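Local structure of aldehyde dehydrogenase (5MYP) at residues A60-T72 / F307-A319. The protein probably oxidises aldehydes to carboxylic acids, with NAD+ as the electron acceptor. Sequence-based numbering, arbitrary orientation.
Sequences AIHRDRRRHRDET and FLEESDYPRIVNA
Arg66 and Glu309 meet through a salt bridge, NH1 to OE1 at 3.2 Å; the carboxylate oxygen lies in the guanidinium plane, whereas the nitrogen stands above the carboxylate plane. Arg315 NH2 reaches the same OE1 at 3.0 Å from the opposite face, on the syn side, so one oxygen ties two arginines into a salt-bridge network.

Charged donors also take backbone carbonyls. Arg66 grips Tyr313 O side-on with NE and NH2; the NE bond, 2.8 Å and nearly along the C=O axis, is the straighter. Bent at chi3 (64°), the Arg66 chain brings this edge to Tyr313, while Arg315 CB packs over the centre of one guanidinium face and Leu308 O lies toward the rim of the other. Thr344 and Thr346 take further Arg66 N-H groups. In the conformer described here, one of two modelled, Arg65 approaches end-on, NH1 and NH2 both donating to Arg315 O.

Between the backbones, Arg315 N donates to Arg65 O at 3.0 Å and 175°. Arg66, the first residue beyond helix 54-65, leaves helical geometry with positive phi, and the linker to helix 69-95 docks on the loop following helix 304-309. The contact thus joins the N-terminal helices to the part of the fold containing the predicted catalytic Cys259, whose side chain is about 12 Å from that of Arg65.

Water-mediated links complete the seam: one water joins Arg66 O to Ser311 O, another His68 N, Glu71 OE1 and Asp312 O. Glu71 OE1 also bonds Tyr477 of the second subunit, whose ring stacks on His68.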
loop_
_atom_site.group_PDB
_atom_site.type_symbol
_atom_site.label_atom_id
_atom_site.label_comp_id
_atom_site.label_asym_id
_atom_site.label_seq_id
_atom_site.Cartn_x
_atom_site.Cartn_y
_atom_site.Cartn_z
ATOM N N ALA A 60 34.672 2.374 -5.209
ATOM C CA ALA A 60 33.891 3.561 -4.828
ATOM C C ALA A 60 33.188 3.352 -3.485
ATOM O O ALA A 60 33.174 4.250 -2.629
ATOM C CB ALA A 60 32.869 3.900 -5.905
ATOM N N ILE A 61 32.601 2.168 -3.315
ATOM C CA ILE A 61 31.960 1.791 -2.054
ATOM C C ILE A 61 33.001 1.710 -0.927
ATOM O O ILE A 61 32.726 2.130 0.202
ATOM C CB ILE A 61 31.138 0.484 -2.209
ATOM C CG1 ILE A 61 29.900 0.759 -3.080
ATOM C CG2 ILE A 61 30.718 -0.085 -0.851
ATOM C CD1 ILE A 61 29.306 -0.475 -3.728
ATOM N N HIS A 62 34.193 1.203 -1.240
ATOM C CA HIS A 62 35.303 1.214 -0.286
ATOM C C HIS A 62 35.702 2.640 0.126
ATOM O O HIS A 62 35.982 2.889 1.298
ATOM C CB HIS A 62 36.526 0.488 -0.846
ATOM C CG HIS A 62 37.701 0.522 0.072
ATOM N ND1 HIS A 62 37.874 -0.403 1.078
ATOM C CD2 HIS A 62 38.728 1.397 0.178
ATOM C CE1 HIS A 62 38.972 -0.113 1.748
ATOM N NE2 HIS A 62 39.509 0.974 1.224
ATOM N N ARG A 63 35.745 3.560 -0.834
ATOM C CA ARG A 63 36.058 4.957 -0.536
ATOM C C ARG A 63 35.011 5.581 0.400
ATOM O O ARG A 63 35.364 6.269 1.356
ATOM C CB ARG A 63 36.171 5.769 -1.829
ATOM C CG ARG A 63 36.782 7.148 -1.663
ATOM C CD ARG A 63 37.003 7.786 -3.027
ATOM N NE ARG A 63 37.463 9.170 -2.930
ATOM C CZ ARG A 63 37.669 9.976 -3.974
ATOM N NH1 ARG A 63 38.089 11.224 -3.769
ATOM N NH2 ARG A 63 37.459 9.550 -5.221
ATOM N N ASP A 64 33.734 5.314 0.127
ATOM C CA ASP A 64 32.632 5.833 0.948
ATOM C C ASP A 64 32.511 5.184 2.330
ATOM O O ASP A 64 32.370 5.891 3.327
ATOM C CB ASP A 64 31.284 5.669 0.222
ATOM C CG ASP A 64 31.146 6.567 -1.002
ATOM O OD1 ASP A 64 31.735 7.669 -1.038
ATOM O OD2 ASP A 64 30.420 6.173 -1.935
ATOM N N ARG A 65 32.565 3.851 2.373
ATOM C CA ARG A 65 32.247 3.073 3.585
ATOM C C ARG A 65 33.446 2.421 4.287
ATOM O O ARG A 65 33.309 1.965 5.424
ATOM C CB ARG A 65 31.243 1.973 3.232
ATOM C CG ARG A 65 29.925 2.477 2.654
ATOM C CD ARG A 65 28.929 2.864 3.738
ATOM N NE ARG A 65 29.440 3.908 4.618
ATOM C CZ ARG A 65 29.981 3.676 5.809
ATOM N NH1 ARG A 65 30.433 4.678 6.530
ATOM N NH2 ARG A 65 30.079 2.442 6.276
ATOM N N ARG A 66 34.607 2.396 3.628
ATOM C CA ARG A 66 35.751 1.542 4.041
ATOM C C ARG A 66 35.352 0.061 4.178
ATOM O O ARG A 66 35.891 -0.678 5.015
ATOM C CB ARG A 66 36.435 2.061 5.311
ATOM C CG ARG A 66 37.891 1.613 5.441
ATOM C CD ARG A 66 38.583 2.280 6.610
ATOM N NE ARG A 66 37.970 1.899 7.883
ATOM C CZ ARG A 66 37.951 2.636 8.995
ATOM N NH1 ARG A 66 38.510 3.844 9.043
ATOM N NH2 ARG A 66 37.351 2.154 10.080
ATOM N N ARG A 67 34.404 -0.357 3.341
ATOM C CA ARG A 67 33.904 -1.718 3.329
ATOM C C ARG A 67 34.790 -2.528 2.385
ATOM O O ARG A 67 35.117 -2.065 1.286
ATOM C CB ARG A 67 32.441 -1.708 2.878
ATOM C CG ARG A 67 31.756 -3.059 2.898
ATOM C CD ARG A 67 30.353 -2.992 3.497
ATOM N NE ARG A 67 29.528 -1.865 3.057
ATOM C CZ ARG A 67 28.952 -1.767 1.865
ATOM N NH1 ARG A 67 29.142 -2.707 0.953
ATOM N NH2 ARG A 67 28.202 -0.713 1.577
ATOM N N HIS A 68 35.193 -3.721 2.823
ATOM C CA HIS A 68 36.069 -4.597 2.028
ATOM C C HIS A 68 35.336 -5.094 0.778
ATOM O O HIS A 68 34.123 -5.318 0.819
ATOM C CB HIS A 68 36.538 -5.790 2.873
ATOM C CG HIS A 68 37.693 -6.543 2.286
ATOM N ND1 HIS A 68 37.541 -7.504 1.309
ATOM C CD2 HIS A 68 39.018 -6.495 2.561
ATOM C CE1 HIS A 68 38.723 -8.002 0.993
ATOM N NE2 HIS A 68 39.636 -7.410 1.741
ATOM N N ARG A 69 36.082 -5.244 -0.318
ATOM C CA ARG A 69 35.546 -5.697 -1.612
ATOM C C ARG A 69 34.654 -6.936 -1.503
ATOM O O ARG A 69 33.565 -6.981 -2.074
ATOM C CB ARG A 69 36.696 -5.987 -2.581
ATOM C CG ARG A 69 36.298 -6.800 -3.801
ATOM C CD ARG A 69 37.497 -7.088 -4.678
ATOM N NE ARG A 69 37.180 -8.108 -5.672
ATOM C CZ ARG A 69 36.687 -7.876 -6.889
ATOM N NH1 ARG A 69 36.444 -6.638 -7.316
ATOM N NH2 ARG A 69 36.442 -8.904 -7.699
ATOM N N ASP A 70 35.149 -7.942 -0.790
ATOM C CA ASP A 70 34.421 -9.198 -0.581
ATOM C C ASP A 70 33.109 -9.003 0.185
ATOM O O ASP A 70 32.121 -9.674 -0.113
ATOM C CB ASP A 70 35.302 -10.220 0.156
ATOM C CG ASP A 70 36.515 -10.663 -0.666
ATOM O OD1 ASP A 70 36.618 -10.311 -1.860
ATOM O OD2 ASP A 70 37.374 -11.363 -0.097
ATOM N N GLU A 71 33.103 -8.094 1.161
ATOM C CA GLU A 71 31.871 -7.750 1.884
ATOM C C GLU A 71 30.859 -7.105 0.931
ATOM O O GLU A 71 29.678 -7.448 0.950
ATOM C CB GLU A 71 32.160 -6.819 3.065
ATOM C CG GLU A 71 31.030 -6.758 4.087
ATOM C CD GLU A 71 31.404 -5.999 5.352
ATOM O OE1 GLU A 71 32.465 -6.294 5.941
ATOM O OE2 GLU A 71 30.633 -5.109 5.767
ATOM N N THR A 72 31.338 -6.187 0.096
ATOM C CA THR A 72 30.501 -5.534 -0.915
ATOM C C THR A 72 29.974 -6.517 -1.963
ATOM O O THR A 72 28.825 -6.398 -2.399
ATOM C CB THR A 72 31.266 -4.387 -1.608
ATOM O OG1 THR A 72 31.667 -3.431 -0.620
ATOM C CG2 THR A 72 30.401 -3.687 -2.663
ATOM N N PHE A 307 47.132 2.815 9.114
ATOM C CA PHE A 307 46.857 1.390 9.344
ATOM C C PHE A 307 45.353 1.107 9.452
ATOM O O PHE A 307 44.859 0.127 8.879
ATOM C CB PHE A 307 47.577 0.894 10.608
ATOM C CG PHE A 307 47.225 -0.513 10.999
ATOM C CD1 PHE A 307 47.934 -1.593 10.484
ATOM C CD2 PHE A 307 46.188 -0.760 11.898
ATOM C CE1 PHE A 307 47.608 -2.894 10.849
ATOM C CE2 PHE A 307 45.848 -2.056 12.251
ATOM C CZ PHE A 307 46.567 -3.125 11.738
ATOM N N LEU A 308 44.643 1.951 10.199
ATOM C CA LEU A 308 43.198 1.786 10.382
ATOM C C LEU A 308 42.411 2.088 9.107
ATOM O O LEU A 308 41.412 1.424 8.833
ATOM C CB LEU A 308 42.689 2.640 11.545
ATOM C CG LEU A 308 43.182 2.223 12.938
ATOM C CD1 LEU A 308 42.768 3.256 13.974
ATOM C CD2 LEU A 308 42.658 0.844 13.318
ATOM N N GLU A 309 42.865 3.068 8.326
ATOM C CA GLU A 309 42.233 3.376 7.031
ATOM C C GLU A 309 42.492 2.297 5.974
ATOM O O GLU A 309 41.700 2.159 5.038
ATOM C CB GLU A 309 42.640 4.765 6.515
ATOM C CG GLU A 309 42.149 5.930 7.388
ATOM C CD GLU A 309 40.664 6.258 7.257
ATOM O OE1 GLU A 309 39.894 5.461 6.687
ATOM O OE2 GLU A 309 40.257 7.336 7.735
ATOM N N GLU A 310 43.580 1.531 6.137
ATOM C CA GLU A 310 43.867 0.352 5.298
ATOM C C GLU A 310 43.239 -0.960 5.808
ATOM O O GLU A 310 43.401 -2.003 5.171
ATOM C CB GLU A 310 45.387 0.161 5.153
ATOM C CG GLU A 310 46.076 1.238 4.324
ATOM C CD GLU A 310 47.599 1.140 4.357
ATOM O OE1 GLU A 310 48.149 0.168 4.928
ATOM O OE2 GLU A 310 48.255 2.048 3.809
ATOM N N SER A 311 42.501 -0.910 6.920
ATOM C CA SER A 311 41.935 -2.114 7.537
ATOM C C SER A 311 40.722 -2.653 6.773
ATOM O O SER A 311 40.191 -2.002 5.865
ATOM C CB SER A 311 41.544 -1.833 8.992
ATOM O OG SER A 311 40.356 -1.065 9.080
ATOM N N ASP A 312 40.287 -3.846 7.174
ATOM C CA ASP A 312 39.116 -4.509 6.591
ATOM C C ASP A 312 37.804 -4.168 7.313
ATOM O O ASP A 312 36.763 -4.764 7.010
ATOM C CB ASP A 312 39.310 -6.030 6.625
ATOM C CG ASP A 312 40.539 -6.492 5.853
ATOM O OD1 ASP A 312 41.146 -5.687 5.115
ATOM O OD2 ASP A 312 40.898 -7.679 5.988
ATOM N N TYR A 313 37.850 -3.222 8.256
ATOM C CA TYR A 313 36.711 -2.905 9.112
ATOM C C TYR A 313 36.095 -1.555 8.713
ATOM O O TYR A 313 36.812 -0.554 8.649
ATOM C CB TYR A 313 37.148 -2.879 10.572
ATOM C CG TYR A 313 35.997 -2.687 11.528
ATOM C CD1 TYR A 313 35.070 -3.701 11.746
ATOM C CD2 TYR A 313 35.825 -1.486 12.202
ATOM C CE1 TYR A 313 34.014 -3.530 12.632
ATOM C CE2 TYR A 313 34.776 -1.300 13.082
ATOM C CZ TYR A 313 33.868 -2.323 13.292
ATOM O OH TYR A 313 32.822 -2.142 14.162
ATOM N N PRO A 314 34.769 -1.519 8.448
ATOM C CA PRO A 314 34.152 -0.279 7.953
ATOM C C PRO A 314 34.130 0.891 8.933
ATOM O O PRO A 314 34.282 0.714 10.142
ATOM C CB PRO A 314 32.720 -0.708 7.604
ATOM C CG PRO A 314 32.816 -2.171 7.386
ATOM C CD PRO A 314 33.818 -2.642 8.386
ATOM N N ARG A 315 33.926 2.073 8.369
ATOM C CA ARG A 315 33.974 3.333 9.081
ATOM C C ARG A 315 32.559 3.751 9.496
ATOM O O ARG A 315 31.581 3.406 8.821
ATOM C CB ARG A 315 34.634 4.385 8.165
ATOM C CG ARG A 315 33.759 5.079 7.127
ATOM C CD ARG A 315 34.323 6.448 6.777
ATOM N NE ARG A 315 35.733 6.371 6.401
ATOM C CZ ARG A 315 36.202 6.009 5.202
ATOM N NH1 ARG A 315 35.394 5.610 4.217
ATOM N NH2 ARG A 315 37.515 5.977 4.997
ATOM N N ILE A 316 32.466 4.503 10.589
ATOM C CA ILE A 316 31.225 5.184 10.960
ATOM C C ILE A 316 31.032 6.332 9.960
ATOM O O ILE A 316 32.001 6.935 9.509
ATOM C CB ILE A 316 31.245 5.705 12.422
ATOM C CG1 ILE A 316 31.551 4.567 13.417
ATOM C CG2 ILE A 316 29.928 6.390 12.779
ATOM C CD1 ILE A 316 30.663 3.348 13.295
ATOM N N VAL A 317 29.779 6.602 9.601
ATOM C CA VAL A 317 29.452 7.547 8.513
ATOM C C VAL A 317 30.063 8.946 8.678
ATOM O O VAL A 317 30.565 9.513 7.710
ATOM C CB VAL A 317 27.917 7.636 8.288
ATOM C CG1 VAL A 317 27.198 8.275 9.471
ATOM C CG2 VAL A 317 27.589 8.370 6.992
ATOM N N ASN A 318 30.043 9.479 9.900
ATOM C CA ASN A 318 30.591 10.814 10.174
ATOM C C ASN A 318 30.892 11.003 11.664
ATOM O O ASN A 318 30.550 10.146 12.487
ATOM C CB ASN A 318 29.645 11.915 9.646
ATOM C CG ASN A 318 28.241 11.844 10.240
ATOM O OD1 ASN A 318 28.058 11.499 11.407
ATOM N ND2 ASN A 318 27.242 12.183 9.433
ATOM N N ALA A 319 31.533 12.125 11.994
ATOM C CA ALA A 319 31.916 12.452 13.374
ATOM C C ALA A 319 30.726 12.516 14.336
ATOM O O ALA A 319 30.823 12.055 15.474
ATOM C CB ALA A 319 32.686 13.771 13.405
HETATM O O HOH W 1 37.913 4.336 2.452
HETATM O O HOH W 2 37.983 -2.256 4.134
HETATM O O HOH W 3 34.525 -4.588 5.364
#